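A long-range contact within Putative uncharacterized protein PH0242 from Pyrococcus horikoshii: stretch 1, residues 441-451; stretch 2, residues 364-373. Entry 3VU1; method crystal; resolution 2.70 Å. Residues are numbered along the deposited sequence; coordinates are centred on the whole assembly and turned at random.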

ATOM      1  N   ASN A 441      23.251 -25.883   3.877  1.00 60.79           N
ATOM      2  CA  ASN A 441      24.577 -25.270   3.721  1.00 65.99           C
ATOM      3  C   ASN A 441      24.472 -24.012   2.882  1.00 66.75           C
ATOM      4  O   ASN A 441      23.827 -24.010   1.824  1.00 67.71           O
ATOM      5  CB  ASN A 441      25.574 -26.236   3.070  1.00 74.26           C
ATOM      6  CG  ASN A 441      26.037 -27.345   4.011  1.00 82.03           C
ATOM      7  OD1 ASN A 441      25.974 -27.230   5.245  1.00 81.97           O
ATOM      8  ND2 ASN A 441      26.525 -28.429   3.421  1.00 81.24           N
ATOM      9  N   ALA A 442      25.119 -22.945   3.337  1.00 64.43           N
ATOM     10  CA  ALA A 442      24.953 -21.643   2.697  1.00 65.22           C
ATOM     11  C   ALA A 442      26.265 -20.970   2.301  1.00 65.02           C
ATOM     12  O   ALA A 442      27.163 -20.815   3.127  1.00 65.44           O
ATOM     13  CB  ALA A 442      24.128 -20.727   3.594  1.00 63.99           C
ATOM     14  N   GLU A 443      26.347 -20.549   1.041  1.00 63.84           N
ATOM     15  CA  GLU A 443      27.533 -19.889   0.508  1.00 66.23           C
ATOM     16  C   GLU A 443      27.207 -18.457   0.022  1.00 62.83           C
ATOM     17  O   GLU A 443      26.482 -18.261  -0.957  1.00 59.45           O
ATOM     18  CB  GLU A 443      28.038 -20.721  -0.667  1.00 80.22           C
ATOM     19  CG  GLU A 443      29.531 -21.021  -0.749  1.00 84.48           C
ATOM     20  CD  GLU A 443      29.798 -22.185  -1.713  1.00 97.22           C
ATOM     21  OE1 GLU A 443      30.250 -23.270  -1.265  1.00 88.30           O
ATOM     22  OE2 GLU A 443      29.520 -22.035  -2.931  1.00104.34           O
ATOM     23  N   MET A 444      27.741 -17.453   0.696  1.00 59.04           N
ATOM     24  CA  MET A 444      27.659 -16.093   0.172  1.00 60.44           C
ATOM     25  C   MET A 444      28.804 -15.856  -0.810  1.00 61.22           C
ATOM     26  O   MET A 444      29.977 -15.949  -0.433  1.00 64.56           O
ATOM     27  CB  MET A 444      27.741 -15.050   1.297  1.00 60.22           C
ATOM     28  CG  MET A 444      26.442 -14.773   2.033  1.00 59.03           C
ATOM     29  SD  MET A 444      25.241 -13.805   1.092  1.00 57.49           S
ATOM     30  CE  MET A 444      25.943 -12.161   1.057  1.00 53.89           C
ATOM     31  N   PRO A 445      28.478 -15.545  -2.072  1.00 55.84           N
ATOM     32  CA  PRO A 445      29.545 -15.128  -2.974  1.00 56.58           C
ATOM     33  C   PRO A 445      30.180 -13.875  -2.422  1.00 59.21           C
ATOM     34  O   PRO A 445      29.467 -12.989  -1.974  1.00 68.63           O
ATOM     35  CB  PRO A 445      28.802 -14.784  -4.266  1.00 56.59           C
ATOM     36  CG  PRO A 445      27.496 -15.489  -4.166  1.00 54.81           C
ATOM     37  CD  PRO A 445      27.156 -15.513  -2.710  1.00 54.25           C
ATOM     38  N   LYS A 446      31.500 -13.792  -2.412  1.00 64.94           N
ATOM     39  CA  LYS A 446      32.152 -12.520  -2.078  1.00 71.70           C
ATOM     40  C   LYS A 446      31.796 -11.504  -3.185  1.00 72.55           C
ATOM     41  O   LYS A 446      31.568 -11.891  -4.343  1.00 79.27           O
ATOM     42  CB  LYS A 446      33.675 -12.702  -1.842  1.00 76.59           C
ATOM     43  CG  LYS A 446      34.583 -13.140  -3.015  1.00 81.51           C
ATOM     44  CD  LYS A 446      34.006 -14.164  -4.014  1.00 91.70           C
ATOM     45  CE  LYS A 446      33.861 -15.605  -3.506  1.00 91.61           C
ATOM     46  NZ  LYS A 446      35.081 -16.450  -3.658  1.00 84.25           N
ATOM     47  N   ASN A 447      31.683 -10.228  -2.839  1.00 68.08           N
ATOM     48  CA  ASN A 447      31.282  -9.205  -3.832  1.00 73.54           C
ATOM     49  C   ASN A 447      29.787  -9.117  -4.221  1.00 69.68           C
ATOM     50  O   ASN A 447      29.417  -8.237  -5.013  1.00 66.70           O
ATOM     51  CB  ASN A 447      32.090  -9.335  -5.134  1.00 77.65           C
ATOM     52  CG  ASN A 447      33.572  -9.434  -4.892  1.00 82.74           C
ATOM     53  OD1 ASN A 447      34.192  -8.498  -4.379  1.00 83.89           O
ATOM     54  ND2 ASN A 447      34.157 -10.578  -5.261  1.00 85.08           N
ATOM     55  N   ALA A 448      28.936 -10.009  -3.701  1.00 58.65           N
ATOM     56  CA  ALA A 448      27.498  -9.914  -3.991  1.00 57.00           C
ATOM     57  C   ALA A 448      26.926  -8.520  -3.637  1.00 53.72           C
ATOM     58  O   ALA A 448      26.277  -7.876  -4.462  1.00 55.15           O
ATOM     59  CB  ALA A 448      26.730 -11.019  -3.290  1.00 59.01           C
ATOM     60  N   ILE A 449      27.224  -8.064  -2.426  1.00 46.91           N
ATOM     61  CA  ILE A 449      26.800  -6.780  -1.915  1.00 45.16           C
ATOM     62  C   ILE A 449      27.672  -5.658  -2.494  1.00 47.74           C
ATOM     63  O   ILE A 449      27.160  -4.739  -3.135  1.00 49.09           O
ATOM     64  CB  ILE A 449      26.828  -6.794  -0.350  1.00 43.92           C
ATOM     65  CG1 ILE A 449      25.896  -7.875   0.206  1.00 43.92           C
ATOM     66  CG2 ILE A 449      26.500  -5.436   0.259  1.00 38.92           C
ATOM     67  CD1 ILE A 449      24.504  -7.935  -0.411  1.00 42.64           C
ATOM     68  N   SER A 450      28.986  -5.741  -2.279  1.00 51.12           N
ATOM     69  CA  SER A 450      29.929  -4.691  -2.694  1.00 52.54           C
ATOM     70  C   SER A 450      29.815  -4.361  -4.168  1.00 49.35           C
ATOM     71  O   SER A 450      29.903  -3.197  -4.575  1.00 45.91           O
ATOM     72  CB  SER A 450      31.354  -5.133  -2.411  1.00 60.22           C
ATOM     73  OG  SER A 450      31.578  -5.170  -1.018  1.00 76.03           O
ATOM     74  N   SER A 451      29.642  -5.408  -4.966  1.00 47.99           N
ATOM     75  CA  SER A 451      29.453  -5.278  -6.392  1.00 45.75           C
ATOM     76  C   SER A 451      28.332  -4.272  -6.704  1.00 48.85           C
ATOM     77  O   SER A 451      28.566  -3.277  -7.422  1.00 48.63           O
ATOM     78  CB  SER A 451      29.135  -6.653  -6.940  1.00 46.83           C
ATOM     79  OG  SER A 451      28.499  -6.549  -8.178  1.00 56.57           O
TER
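Stretch 2 364-373: AYIMREGESG

Stretch 2 runs antiparallel to stretch 1, and the two bury 646 Å² between them. Most of stretch 2 is loop; it becomes strand at Ser-372 and Gly-373. Ala-364 and Ile-366 make no contact. Tyr-365 starts sideways, but its end comes nearer, with OH 3.8 Å from CG1 of Ile-449. Met-367 is extended (phi/psi -154/147), and its CA-to-CB bond points toward stretch 1. Its CB lies 3.5 Å from CG of Met-444, and its SD lies 3.6 Å from CB of Ala-442. These are apolar side-chain contacts between buried residues.

The CA-to-CB bond of Arg-368 points away, yet its backbone O is 3.2 Å from CB of Met-444. A type II turn runs from Arg-368 to Glu-371, with Glu-371 N hydrogen-bonded to Arg-368 O at 3.2 Å. Glu-371 OE1 also accepts from Arg-368 N at 3.1 Å.

Glu-369 has the largest area covered by stretch 1. The carboxylate of Glu-369 reaches the backbone at Ile-449 and Ser-450. OE1 accepts from Ile-449 N at 2.9 Å and from Ser-450 N at 3.0 Å, while OE2 accepts from Ser-450 OG at 2.5 Å. The acid thus satisfies backbone NH groups as well as a hydroxyl. Its CB packs 3.3 Å from O of Pro-445.

Gly-370 sits over Lys-446, CA to CA 4.1 Å. Its N donates to Met-444 O at 2.9 Å. Its backbone angles (95/-33) would jam a CB against the preceding carbonyl O. Glu-371 O accepts from Met-444 N at 3.2 Å.

Ser-372 pairs with Glu-443 as a non-hydrogen-bonded bridge, CA to CA 4.8 Å; their side chains share one face of the sheet. Ser-372 CA also approaches Ala-442 O at 3.2 Å in a CA-H...O contact. Gly-373 pairs with Ala-442 as an antiparallel hydrogen-bonded bridge, CA to CA 5.3 Å: Gly-373 N donates to Ala-442 O at 3.1 Å, and Ala-442 N donates to Gly-373 O at 2.9 Å.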

ATOM      1  N   ALA A 364      17.794  -9.902   9.393  1.00 40.80           N
ATOM      2  CA  ALA A 364      17.821  -8.975   8.270  1.00 40.06           C
ATOM      3  C   ALA A 364      19.156  -9.008   7.538  1.00 41.06           C
ATOM      4  O   ALA A 364      19.262  -8.511   6.420  1.00 42.79           O
ATOM      5  CB  ALA A 364      17.517  -7.559   8.747  1.00 38.44           C
ATOM      6  N   TYR A 365      20.182  -9.548   8.195  1.00 40.66           N
ATOM      7  CA  TYR A 365      21.494  -9.712   7.581  1.00 40.54           C
ATOM      8  C   TYR A 365      22.067 -11.076   7.976  1.00 43.27           C
ATOM      9  O   TYR A 365      22.942 -11.200   8.802  1.00 48.88           O
ATOM     10  CB  TYR A 365      22.421  -8.557   7.934  1.00 37.28           C
ATOM     11  CG  TYR A 365      23.372  -8.125   6.817  1.00 38.66           C
ATOM     12  CD1 TYR A 365      23.378  -6.813   6.371  1.00 39.66           C
ATOM     13  CD2 TYR A 365      24.275  -9.017   6.227  1.00 39.55           C
ATOM     14  CE1 TYR A 365      24.243  -6.389   5.385  1.00 41.28           C
ATOM     15  CE2 TYR A 365      25.147  -8.610   5.226  1.00 39.21           C
ATOM     16  CZ  TYR A 365      25.132  -7.285   4.815  1.00 41.79           C
ATOM     17  OH  TYR A 365      25.974  -6.817   3.817  1.00 40.14           O
ATOM     18  N   ILE A 366      21.511 -12.092   7.351  1.00 47.01           N
ATOM     19  CA  ILE A 366      21.803 -13.482   7.568  1.00 46.33           C
ATOM     20  C   ILE A 366      23.293 -13.846   7.459  1.00 49.43           C
ATOM     21  O   ILE A 366      23.804 -14.566   8.313  1.00 51.37           O
ATOM     22  CB  ILE A 366      20.825 -14.311   6.677  1.00 48.62           C
ATOM     23  CG1 ILE A 366      19.732 -14.902   7.544  1.00 53.69           C
ATOM     24  CG2 ILE A 366      21.453 -15.480   5.970  1.00 49.83           C
ATOM     25  CD1 ILE A 366      19.521 -14.158   8.848  1.00 52.34           C
ATOM     26  N   MET A 367      23.991 -13.340   6.441  1.00 50.31           N
ATOM     27  CA  MET A 367      25.410 -13.653   6.224  1.00 49.84           C
ATOM     28  C   MET A 367      26.120 -12.538   5.467  1.00 52.27           C
ATOM     29  O   MET A 367      25.508 -11.871   4.608  1.00 50.16           O
ATOM     30  CB  MET A 367      25.577 -14.919   5.404  1.00 53.12           C
ATOM     31  CG  MET A 367      24.887 -16.171   5.909  1.00 56.46           C
ATOM     32  SD  MET A 367      25.140 -17.505   4.716  1.00 68.90           S
ATOM     33  CE  MET A 367      26.737 -18.126   5.242  1.00 67.21           C
ATOM     34  N   ARG A 368      27.405 -12.333   5.777  1.00 51.16           N
ATOM     35  CA  ARG A 368      28.215 -11.363   5.022  1.00 52.85           C
ATOM     36  C   ARG A 368      28.781 -12.044   3.780  1.00 49.92           C
ATOM     37  O   ARG A 368      28.859 -13.281   3.735  1.00 47.13           O
ATOM     38  CB  ARG A 368      29.316 -10.729   5.870  1.00 56.12           C
ATOM     39  CG  ARG A 368      28.801  -9.933   7.049  1.00 59.82           C
ATOM     40  CD  ARG A 368      29.920  -9.172   7.732  1.00 68.46           C
ATOM     41  NE  ARG A 368      29.789  -9.258   9.187  1.00 79.40           N
ATOM     42  CZ  ARG A 368      30.153  -8.310  10.052  1.00 88.49           C
ATOM     43  NH1 ARG A 368      30.679  -7.159   9.632  1.00 89.55           N
ATOM     44  NH2 ARG A 368      29.987  -8.513  11.356  1.00 86.19           N
ATOM     45  N   GLU A 369      29.126 -11.254   2.762  1.00 49.73           N
ATOM     46  CA  GLU A 369      29.601 -11.833   1.500  1.00 55.55           C
ATOM     47  C   GLU A 369      30.894 -12.620   1.780  1.00 58.50           C
ATOM     48  O   GLU A 369      31.713 -12.180   2.601  1.00 56.86           O
ATOM     49  CB  GLU A 369      29.768 -10.764   0.402  1.00 53.57           C
ATOM     50  CG  GLU A 369      30.777  -9.660   0.686  1.00 52.73           C
ATOM     51  CD  GLU A 369      30.568  -8.406  -0.162  1.00 56.78           C
ATOM     52  OE1 GLU A 369      29.709  -8.395  -1.065  1.00 60.41           O
ATOM     53  OE2 GLU A 369      31.260  -7.404   0.082  1.00 56.12           O
ATOM     54  N   GLY A 370      31.041 -13.794   1.161  1.00 52.89           N
ATOM     55  CA  GLY A 370      32.171 -14.674   1.461  1.00 52.77           C
ATOM     56  C   GLY A 370      31.937 -15.769   2.497  1.00 52.72           C
ATOM     57  O   GLY A 370      32.508 -16.846   2.374  1.00 50.62           O
ATOM     58  N   GLU A 371      31.101 -15.509   3.508  1.00 55.16           N
ATOM     59  CA  GLU A 371      30.867 -16.460   4.619  1.00 55.88           C
ATOM     60  C   GLU A 371      30.267 -17.789   4.184  1.00 54.87           C
ATOM     61  O   GLU A 371      29.758 -17.892   3.078  1.00 55.22           O
ATOM     62  CB  GLU A 371      30.003 -15.828   5.695  1.00 60.63           C
ATOM     63  CG  GLU A 371      30.739 -14.748   6.478  1.00 68.56           C
ATOM     64  CD  GLU A 371      29.840 -13.951   7.419  1.00 72.35           C
ATOM     65  OE1 GLU A 371      28.684 -14.377   7.694  1.00 71.40           O
ATOM     66  OE2 GLU A 371      30.308 -12.885   7.884  1.00 70.63           O
ATOM     67  N   SER A 372      30.347 -18.807   5.042  1.00 56.55           N
ATOM     68  CA  SER A 372      29.838 -20.143   4.716  1.00 59.10           C
ATOM     69  C   SER A 372      29.280 -20.798   5.957  1.00 63.09           C
ATOM     70  O   SER A 372      29.636 -20.385   7.062  1.00 66.60           O
ATOM     71  CB  SER A 372      30.944 -21.017   4.139  1.00 64.52           C
ATOM     72  OG  SER A 372      31.432 -20.473   2.921  1.00 74.72           O
ATOM     73  N   GLY A 373      28.402 -21.798   5.791  1.00 65.02           N
ATOM     74  CA  GLY A 373      27.955 -22.623   6.939  1.00 64.12           C
ATOM     75  C   GLY A 373      26.553 -23.212   7.062  1.00 62.08           C
ATOM     76  O   GLY A 373      25.704 -23.049   6.197  1.00 67.08           O
TER